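Local coordinates for protein UDP-N-acetylmuramate--L-alanine ligase (Thermotoga maritima, PDB 1J6U) that catalyses the ATP-dependent joining of L-alanine to UDP-N-acetylmuramate, a step of peptidoglycan biosynthesis in building the bacterial cell wall, at residues Y325-Y330 with V434-G439; K352-F357 with A379-V384; P421-V426 with I444-R449. All blocks are in the same frame, centred on the assembly; numbering follows the deposited sequence.

Contact 1. Residues Y325-Y330 with V434-G439; sequences YVIDDY and VFLFVG
Two neighbouring parallel strands in the sheet of the glutamate ligase domain, the C-terminal family region of this Mur ligase, meet here, with I327 packed against L436 and V434 on one face. The strand directions differ by 21°, and five backbone hydrogen bonds alternate between them. F435 N reaches Y325 O at 2.7 Å, I327 N turns back to F435 O and D329 N to F437 O, while F437 N binds I327 O and G439 N binds D329 O. On the I327 face, CB of I327 presses on CD2 of L436 at 3.5 Å, a tight carbon pair, the two side chains running alongside each other. CG1 of I327 stands anti to its carbonyl carbon (chi1 -65°), and CD1 beyond it touches V434 CG1 at 3.8 Å. The mixed sheet is sandwiched between helices in an alpha/beta domain: helix 334-347 lies on this face, its L341 and A344 touching L436, and helix 443-457 lies against V326 and F437 on the other. There V326 CG1 meets CD1 of the F437 ring at 3.9 Å; F435 meets the F450 ring edge-to-face, and F437 meets it with planes about 45° apart. D328 shares this face; a water donates to its OD1 at 2.6 Å and to F437 O at 2.5 Å, bridging carboxylate and backbone, and S447 supplies OD1 with a further hydrogen bond. At the far end of the pairing, Y330 CD1 comes within 3.8 Å of G439 O; the poorly ordered Y330 side chain is about 7 Å from that of T126, a predicted ATP-binding residue.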
loop_
_atom_site.group_PDB
_atom_site.type_symbol
_atom_site.label_atom_id
_atom_site.label_comp_id
_atom_site.label_asym_id
_atom_site.label_seq_id
_atom_site.Cartn_x
_atom_site.Cartn_y
_atom_site.Cartn_z
ATOM N N TYR A 325 -18.672 11.497 -6.207
ATOM C CA TYR A 325 -17.708 10.448 -5.876
ATOM C C TYR A 325 -17.134 10.590 -4.476
ATOM O O TYR A 325 -16.873 11.697 -3.991
ATOM C CB TYR A 325 -16.498 10.484 -6.848
ATOM C CG TYR A 325 -16.816 10.208 -8.307
ATOM C CD1 TYR A 325 -17.392 11.191 -9.092
ATOM C CD2 TYR A 325 -16.505 8.967 -8.911
ATOM C CE1 TYR A 325 -17.652 10.982 -10.431
ATOM C CE2 TYR A 325 -16.761 8.735 -10.280
ATOM C CZ TYR A 325 -17.329 9.765 -11.022
ATOM O OH TYR A 325 -17.527 9.671 -12.360
ATOM N N VAL A 326 -16.907 9.466 -3.830
ATOM C CA VAL A 326 -16.233 9.477 -2.538
ATOM C C VAL A 326 -14.991 8.627 -2.826
ATOM O O VAL A 326 -15.066 7.436 -3.184
ATOM C CB VAL A 326 -17.095 8.831 -1.406
ATOM C CG1 VAL A 326 -16.273 8.771 -0.128
ATOM C CG2 VAL A 326 -18.385 9.663 -1.160
ATOM N N ILE A 327 -13.842 9.244 -2.666
ATOM C CA ILE A 327 -12.575 8.575 -2.940
ATOM C C ILE A 327 -11.674 8.537 -1.693
ATOM O O ILE A 327 -11.587 9.524 -0.945
ATOM C CB ILE A 327 -11.842 9.319 -4.120
ATOM C CG1 ILE A 327 -12.664 9.172 -5.402
ATOM C CG2 ILE A 327 -10.453 8.709 -4.388
ATOM C CD1 ILE A 327 -12.023 9.838 -6.633
ATOM N N ASP A 328 -11.021 7.390 -1.482
ATOM C CA ASP A 328 -10.083 7.182 -0.367
ATOM C C ASP A 328 -8.616 7.191 -0.776
ATOM O O ASP A 328 -8.218 6.537 -1.737
ATOM C CB ASP A 328 -10.354 5.845 0.310
ATOM C CG ASP A 328 -11.700 5.804 0.976
ATOM O OD1 ASP A 328 -11.952 6.718 1.770
ATOM O OD2 ASP A 328 -12.499 4.876 0.727
ATOM N N ASP A 329 -7.804 7.924 -0.043
ATOM C CA ASP A 329 -6.392 7.938 -0.331
ATOM C C ASP A 329 -5.563 8.133 0.921
ATOM O O ASP A 329 -5.829 9.018 1.715
ATOM C CB ASP A 329 -6.018 9.012 -1.339
ATOM C CG ASP A 329 -4.648 8.760 -1.943
ATOM O OD1 ASP A 329 -3.642 9.339 -1.458
ATOM O OD2 ASP A 329 -4.584 7.941 -2.889
ATOM N N TYR A 330 -4.550 7.280 1.044
ATOM C CA TYR A 330 -3.595 7.206 2.140
ATOM C C TYR A 330 -2.698 8.406 2.291
ATOM O O TYR A 330 -2.036 8.531 3.297
ATOM C CB TYR A 330 -2.677 6.011 1.901
ATOM C CG TYR A 330 -2.565 5.067 3.034
ATOM C CD1 TYR A 330 -3.658 4.832 3.870
ATOM C CD2 TYR A 330 -1.405 4.318 3.227
ATOM C CE1 TYR A 330 -3.609 3.861 4.876
ATOM C CE2 TYR A 330 -1.344 3.332 4.238
ATOM C CZ TYR A 330 -2.460 3.113 5.054
ATOM O OH TYR A 330 -2.457 2.129 6.019
ATOM N N VAL A 434 -16.384 15.617 -6.058
ATOM C CA VAL A 434 -15.587 14.498 -5.656
ATOM C C VAL A 434 -15.135 14.786 -4.251
ATOM O O VAL A 434 -14.500 15.807 -3.998
ATOM C CB VAL A 434 -14.339 14.350 -6.529
ATOM C CG1 VAL A 434 -13.369 13.348 -5.854
ATOM C CG2 VAL A 434 -14.748 13.883 -7.947
ATOM N N PHE A 435 -15.472 13.890 -3.338
ATOM C CA PHE A 435 -15.038 14.057 -1.963
ATOM C C PHE A 435 -13.877 13.095 -1.738
ATOM O O PHE A 435 -14.035 11.859 -1.773
ATOM C CB PHE A 435 -16.168 13.734 -0.981
ATOM C CG PHE A 435 -17.353 14.582 -1.161
ATOM C CD1 PHE A 435 -18.390 14.164 -1.962
ATOM C CD2 PHE A 435 -17.430 15.825 -0.548
ATOM C CE1 PHE A 435 -19.519 14.980 -2.161
ATOM C CE2 PHE A 435 -18.536 16.641 -0.740
ATOM C CZ PHE A 435 -19.589 16.219 -1.551
ATOM N N LEU A 436 -12.705 13.671 -1.535
ATOM C CA LEU A 436 -11.524 12.871 -1.279
ATOM C C LEU A 436 -11.231 12.848 0.217
ATOM O O LEU A 436 -10.847 13.879 0.790
ATOM C CB LEU A 436 -10.305 13.482 -1.950
ATOM C CG LEU A 436 -10.332 13.768 -3.426
ATOM C CD1 LEU A 436 -9.105 14.640 -3.789
ATOM C CD2 LEU A 436 -10.361 12.453 -4.167
ATOM N N PHE A 437 -11.404 11.686 0.839
ATOM C CA PHE A 437 -11.083 11.527 2.240
ATOM C C PHE A 437 -9.619 11.039 2.298
ATOM O O PHE A 437 -9.313 9.863 2.084
ATOM C CB PHE A 437 -12.004 10.509 2.873
ATOM C CG PHE A 437 -13.335 11.048 3.178
ATOM C CD1 PHE A 437 -14.296 11.155 2.183
ATOM C CD2 PHE A 437 -13.650 11.448 4.477
ATOM C CE1 PHE A 437 -15.558 11.642 2.480
ATOM C CE2 PHE A 437 -14.910 11.940 4.775
ATOM C CZ PHE A 437 -15.865 12.033 3.778
ATOM N N VAL A 438 -8.734 11.963 2.628
ATOM C CA VAL A 438 -7.314 11.718 2.649
ATOM C C VAL A 438 -6.606 11.506 3.969
ATOM O O VAL A 438 -6.662 12.357 4.850
ATOM C CB VAL A 438 -6.629 12.881 1.968
ATOM C CG1 VAL A 438 -5.128 12.585 1.793
ATOM C CG2 VAL A 438 -7.365 13.166 0.653
ATOM N N GLY A 439 -5.901 10.387 4.078
ATOM C CA GLY A 439 -5.124 10.123 5.266
ATOM C C GLY A 439 -4.824 8.680 5.575
ATOM O O GLY A 439 -5.562 7.794 5.180
HETATM O O HOH W 1 -10.111 7.789 3.304
#

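Contact 2. Residues K352-F357 with A379-V384; sequences KIVVIF and ADEVVV
V355 pushes its CG2 methyl against CB of A379 at 3.4 Å, closer than usual for two carbons. CG2 stands anti to the carbonyl carbon of V355, while CG1 is anti to the backbone N (chi1 -177°), and it is the CG2 branch that meets the alanine just ahead of strand 381-384. From there the strands run parallel, 10° apart in direction. V355 N binds E381 O, V383 N returns to V355 O at 2.8 Å, and F357 N takes V383 O. At the start of the pairing I353 O lies in reach of two donors, D380 N at 2.7 Å and E381 N at a longer 3.3 Å, both in its carbonyl plane. The D380 side chain turns back to the same residue, OD2 accepting from I353 N in a nearly straight hydrogen bond whose very short length is doubtful. E381 runs alongside V354, with V354 CG2 at 3.9 Å from E381 CB. The bent K352 chain crosses the glutamate and sets its CE 3.7 Å from E381 CG. Their charged ends stay apart, K352 NZ and E381 OE2 being separated by 4.3 Å, too far for a salt bridge. In the fold, strand 352-357 lies between strands 433-438 and 381-384. I353 and V355 reach L341 of helix 334-347, V382 and V384 pack on L407 of helix 400-409, and on the other face I356 and V383 meet the loop residues I427 and V417 respectively.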
loop_
_atom_site.group_PDB
_atom_site.type_symbol
_atom_site.label_atom_id
_atom_site.label_comp_id
_atom_site.label_asym_id
_atom_site.label_seq_id
_atom_site.Cartn_x
_atom_site.Cartn_y
_atom_site.Cartn_z
ATOM N N LYS A 352 -16.142 19.570 -8.650
ATOM C CA LYS A 352 -15.678 20.282 -7.464
ATOM C C LYS A 352 -14.875 19.253 -6.666
ATOM O O LYS A 352 -15.336 18.124 -6.447
ATOM C CB LYS A 352 -16.878 20.750 -6.640
ATOM C CG LYS A 352 -16.535 21.491 -5.359
ATOM C CD LYS A 352 -17.580 22.552 -5.066
ATOM C CE LYS A 352 -17.937 22.681 -3.587
ATOM N NZ LYS A 352 -18.879 21.604 -3.162
ATOM N N ILE A 353 -13.668 19.629 -6.260
ATOM C CA ILE A 353 -12.814 18.738 -5.484
ATOM C C ILE A 353 -12.796 19.182 -4.036
ATOM O O ILE A 353 -12.377 20.315 -3.725
ATOM C CB ILE A 353 -11.366 18.737 -5.991
ATOM C CG1 ILE A 353 -11.346 18.421 -7.477
ATOM C CG2 ILE A 353 -10.564 17.675 -5.242
ATOM C CD1 ILE A 353 -12.045 17.132 -7.816
ATOM N N VAL A 354 -13.262 18.291 -3.163
ATOM C CA VAL A 354 -13.322 18.558 -1.729
ATOM C C VAL A 354 -12.431 17.589 -0.962
ATOM O O VAL A 354 -12.638 16.372 -0.998
ATOM C CB VAL A 354 -14.736 18.398 -1.186
ATOM C CG1 VAL A 354 -14.711 18.583 0.305
ATOM C CG2 VAL A 354 -15.657 19.409 -1.844
ATOM N N VAL A 355 -11.431 18.134 -0.283
ATOM C CA VAL A 355 -10.520 17.316 0.494
ATOM C C VAL A 355 -10.829 17.408 1.982
ATOM O O VAL A 355 -10.946 18.495 2.534
ATOM C CB VAL A 355 -9.084 17.744 0.287
ATOM C CG1 VAL A 355 -8.144 16.818 1.052
ATOM C CG2 VAL A 355 -8.770 17.737 -1.169
ATOM N N ILE A 356 -11.014 16.249 2.595
ATOM C CA ILE A 356 -11.232 16.106 4.015
ATOM C C ILE A 356 -9.918 15.399 4.410
ATOM O O ILE A 356 -9.721 14.201 4.153
ATOM C CB ILE A 356 -12.429 15.201 4.302
ATOM C CG1 ILE A 356 -13.701 15.839 3.722
ATOM C CG2 ILE A 356 -12.561 15.003 5.806
ATOM C CD1 ILE A 356 -14.103 15.274 2.378
ATOM N N PHE A 357 -9.014 16.155 5.012
ATOM C CA PHE A 357 -7.701 15.645 5.356
ATOM C C PHE A 357 -7.380 15.471 6.822
ATOM O O PHE A 357 -7.449 16.425 7.595
ATOM C CB PHE A 357 -6.673 16.576 4.727
ATOM C CG PHE A 357 -5.253 16.275 5.107
ATOM C CD1 PHE A 357 -4.718 15.008 4.910
ATOM C CD2 PHE A 357 -4.428 17.282 5.596
ATOM C CE1 PHE A 357 -3.371 14.752 5.192
ATOM C CE2 PHE A 357 -3.092 17.039 5.878
ATOM C CZ PHE A 357 -2.560 15.771 5.675
ATOM N N ALA A 379 -7.353 22.029 -4.189
ATOM C CA ALA A 379 -8.725 21.603 -3.877
ATOM C C ALA A 379 -9.654 22.800 -3.841
ATOM O O ALA A 379 -9.213 23.908 -3.621
ATOM C CB ALA A 379 -8.782 20.886 -2.541
ATOM N N ASP A 380 -10.945 22.585 -4.061
ATOM C CA ASP A 380 -11.892 23.692 -4.026
ATOM C C ASP A 380 -12.326 24.007 -2.602
ATOM O O ASP A 380 -12.586 25.147 -2.262
ATOM C CB ASP A 380 -13.098 23.337 -4.863
ATOM C CG ASP A 380 -12.719 23.016 -6.265
ATOM O OD1 ASP A 380 -12.188 23.931 -6.929
ATOM O OD2 ASP A 380 -12.924 21.855 -6.692
ATOM N N GLU A 381 -12.408 22.975 -1.783
ATOM C CA GLU A 381 -12.775 23.118 -0.399
ATOM C C GLU A 381 -11.867 22.219 0.387
ATOM O O GLU A 381 -11.576 21.102 -0.050
ATOM C CB GLU A 381 -14.206 22.636 -0.158
ATOM C CG GLU A 381 -15.219 23.242 -1.086
ATOM C CD GLU A 381 -16.062 24.288 -0.418
ATOM O OE1 GLU A 381 -15.609 25.464 -0.327
ATOM O OE2 GLU A 381 -17.178 23.913 0.024
ATOM N N VAL A 382 -11.408 22.701 1.536
ATOM C CA VAL A 382 -10.621 21.853 2.406
ATOM C C VAL A 382 -11.147 21.812 3.835
ATOM O O VAL A 382 -11.375 22.847 4.445
ATOM C CB VAL A 382 -9.149 22.288 2.520
ATOM C CG1 VAL A 382 -8.378 21.196 3.289
ATOM C CG2 VAL A 382 -8.555 22.515 1.170
ATOM N N VAL A 383 -11.337 20.611 4.355
ATOM C CA VAL A 383 -11.726 20.407 5.753
ATOM C C VAL A 383 -10.538 19.648 6.382
ATOM O O VAL A 383 -10.234 18.538 5.961
ATOM C CB VAL A 383 -12.978 19.507 5.929
ATOM C CG1 VAL A 383 -13.200 19.224 7.436
ATOM C CG2 VAL A 383 -14.214 20.187 5.375
ATOM N N VAL A 384 -9.848 20.243 7.356
ATOM C CA VAL A 384 -8.722 19.562 8.011
ATOM C C VAL A 384 -9.200 19.082 9.376
ATOM O O VAL A 384 -10.010 19.759 9.979
ATOM C CB VAL A 384 -7.570 20.504 8.317
ATOM C CG1 VAL A 384 -6.405 19.698 8.839
ATOM C CG2 VAL A 384 -7.186 21.296 7.101
#

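Contact 3. Residues P421-V426 with I444-R449; sequences PELEKV and IYSSRR
E424 rests its CG on helix 443-457, 3.1 Å from S446 O and 3.5 Å from R449 CB, the close-packed part of the contact. Beside it L423 brings CD2 to 3.5 Å from S446 OG, a buried apolar branch against a hydroxyl. The glutamate chain bends at chi2 (94°), carrying its carboxylate across the arginine side chain. R449 NE donates to E424 OE2 at 3.2 Å in a salt bridge. The donor comes from above the carboxylate plane yet the oxygen lies near the guanidinium plane, with the two planes 77° apart, unlike a flat, two-pronged pairing. An alanine in place of E424 would remove the carboxylate and is likely to leave R449 without this charge partner and free its guanidinium to turn. The looser side is at exposed P421, whose CA stays 4.4 Å from R449 NH2; K425, also exposed, bends back within its own segment to give P421 O a hydrogen bond from NZ. Between the two segments, one ionic bond and a small patch of van der Waals packing join weakly bonded helix 423-426 to the C-terminal helix, where R453 also hydrogen-bonds to E424 O; the ionic part probably depends on E424 remaining ionised.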
loop_
_atom_site.group_PDB
_atom_site.type_symbol
_atom_site.label_atom_id
_atom_site.label_comp_id
_atom_site.label_asym_id
_atom_site.label_seq_id
_atom_site.Cartn_x
_atom_site.Cartn_y
_atom_site.Cartn_z
ATOM N N PRO A 421 -15.740 12.152 14.598
ATOM C CA PRO A 421 -17.144 11.770 14.310
ATOM C C PRO A 421 -17.985 12.882 13.679
ATOM O O PRO A 421 -19.066 12.652 13.147
ATOM C CB PRO A 421 -17.688 11.372 15.666
ATOM C CG PRO A 421 -16.441 11.105 16.505
ATOM C CD PRO A 421 -15.476 12.143 16.040
ATOM N N GLU A 422 -17.472 14.092 13.744
ATOM C CA GLU A 422 -18.161 15.215 13.178
ATOM C C GLU A 422 -17.928 15.348 11.700
ATOM O O GLU A 422 -18.798 15.867 10.984
ATOM C CB GLU A 422 -17.737 16.505 13.896
ATOM C CG GLU A 422 -18.440 16.649 15.214
ATOM C CD GLU A 422 -19.955 16.829 15.059
ATOM O OE1 GLU A 422 -20.731 16.183 15.815
ATOM O OE2 GLU A 422 -20.360 17.632 14.184
ATOM N N LEU A 423 -16.753 14.891 11.253
ATOM C CA LEU A 423 -16.322 14.936 9.846
ATOM C C LEU A 423 -17.425 14.672 8.779
ATOM O O LEU A 423 -17.779 15.555 7.994
ATOM C CB LEU A 423 -15.163 13.955 9.670
ATOM C CG LEU A 423 -13.876 14.487 9.051
ATOM C CD1 LEU A 423 -13.516 15.788 9.682
ATOM C CD2 LEU A 423 -12.751 13.488 9.251
ATOM N N GLU A 424 -17.990 13.472 8.757
ATOM C CA GLU A 424 -19.021 13.181 7.772
ATOM C C GLU A 424 -20.214 14.093 7.857
ATOM O O GLU A 424 -20.923 14.256 6.874
ATOM C CB GLU A 424 -19.597 11.785 7.946
ATOM C CG GLU A 424 -18.688 10.802 8.571
ATOM C CD GLU A 424 -18.880 10.691 10.060
ATOM O OE1 GLU A 424 -20.071 10.659 10.498
ATOM O OE2 GLU A 424 -17.827 10.613 10.761
ATOM N N LYS A 425 -20.462 14.642 9.039
ATOM C CA LYS A 425 -21.646 15.468 9.271
ATOM C C LYS A 425 -21.545 16.888 8.757
ATOM O O LYS A 425 -22.512 17.492 8.332
ATOM C CB LYS A 425 -21.958 15.524 10.778
ATOM C CG LYS A 425 -21.729 14.244 11.549
ATOM C CD LYS A 425 -23.028 13.798 12.188
ATOM C CE LYS A 425 -22.876 12.490 12.964
ATOM N NZ LYS A 425 -21.972 12.700 14.121
ATOM N N VAL A 426 -20.344 17.400 8.835
ATOM C CA VAL A 426 -20.029 18.751 8.459
ATOM C C VAL A 426 -20.128 19.032 6.976
ATOM O O VAL A 426 -20.358 20.170 6.545
ATOM C CB VAL A 426 -18.600 19.020 8.963
ATOM C CG1 VAL A 426 -17.897 19.985 8.082
ATOM C CG2 VAL A 426 -18.650 19.478 10.416
ATOM N N ILE A 444 -10.509 6.897 7.297
ATOM C CA ILE A 444 -11.134 5.872 6.492
ATOM C C ILE A 444 -12.529 5.524 7.011
ATOM O O ILE A 444 -13.406 5.146 6.220
ATOM C CB ILE A 444 -10.237 4.568 6.378
ATOM C CG1 ILE A 444 -10.885 3.615 5.384
ATOM C CG2 ILE A 444 -10.022 3.872 7.707
ATOM C CD1 ILE A 444 -10.703 4.107 3.907
ATOM N N TYR A 445 -12.760 5.666 8.317
ATOM C CA TYR A 445 -14.098 5.362 8.852
ATOM C C TYR A 445 -15.132 6.500 8.606
ATOM O O TYR A 445 -16.318 6.250 8.444
ATOM C CB TYR A 445 -14.006 5.029 10.347
ATOM C CG TYR A 445 -13.065 3.879 10.643
ATOM C CD1 TYR A 445 -11.769 4.121 11.111
ATOM C CD2 TYR A 445 -13.433 2.552 10.371
ATOM C CE1 TYR A 445 -10.854 3.075 11.297
ATOM C CE2 TYR A 445 -12.525 1.487 10.549
ATOM C CZ TYR A 445 -11.231 1.757 11.017
ATOM O OH TYR A 445 -10.314 0.729 11.228
ATOM N N SER A 446 -14.667 7.746 8.557
ATOM C CA SER A 446 -15.540 8.884 8.305
ATOM C C SER A 446 -16.051 8.690 6.903
ATOM O O SER A 446 -17.253 8.811 6.632
ATOM C CB SER A 446 -14.758 10.195 8.358
ATOM O OG SER A 446 -14.012 10.254 9.552
ATOM N N SER A 447 -15.103 8.388 6.018
ATOM C CA SER A 447 -15.395 8.149 4.621
ATOM C C SER A 447 -16.563 7.158 4.476
ATOM O O SER A 447 -17.537 7.425 3.733
ATOM C CB SER A 447 -14.133 7.619 3.948
ATOM O OG SER A 447 -14.428 7.148 2.659
ATOM N N ARG A 448 -16.485 6.033 5.193
ATOM C CA ARG A 448 -17.544 5.031 5.120
ATOM C C ARG A 448 -18.798 5.605 5.718
ATOM O O ARG A 448 -19.896 5.427 5.182
ATOM C CB ARG A 448 -17.184 3.738 5.872
ATOM C CG ARG A 448 -16.010 2.936 5.248
ATOM C CD ARG A 448 -15.404 1.912 6.243
ATOM N NE ARG A 448 -14.195 1.232 5.752
ATOM C CZ ARG A 448 -13.397 0.477 6.516
ATOM N NH1 ARG A 448 -13.674 0.308 7.808
ATOM N NH2 ARG A 448 -12.324 -0.117 5.993
ATOM N N ARG A 449 -18.649 6.316 6.826
ATOM C CA ARG A 449 -19.839 6.866 7.428
ATOM C C ARG A 449 -20.475 7.885 6.498
ATOM O O ARG A 449 -21.695 7.890 6.370
ATOM C CB ARG A 449 -19.537 7.411 8.817
ATOM C CG ARG A 449 -19.403 6.271 9.815
ATOM C CD ARG A 449 -19.466 6.765 11.232
ATOM N NE ARG A 449 -18.303 7.578 11.585
ATOM C CZ ARG A 449 -17.189 7.099 12.127
ATOM N NH1 ARG A 449 -17.084 5.798 12.386
ATOM N NH2 ARG A 449 -16.186 7.925 12.402
#

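How the contacts relate
From the N terminus, strand 324-329 comes first, and its pairing with strand 433-438 in contact 1 closes a loop of about a hundred residues. Contact 2 is nested inside that loop, joining strand 352-357 to 381-384 after a crossover that includes helix 371-376. Contact 3 opens after contact 2 has closed and closes a short loop of 17 residues containing strand 433-438; its segments 421-426 and 444-449 flank that strand, so contacts 1 and 3 cross along the chain. Contacts 1 and 2 share one sheet, strands 433-438 and 352-357 being neighbours. Contact 3 adds helices to one face: S447 packs on F437 and V326, and L423 on I356 and V383.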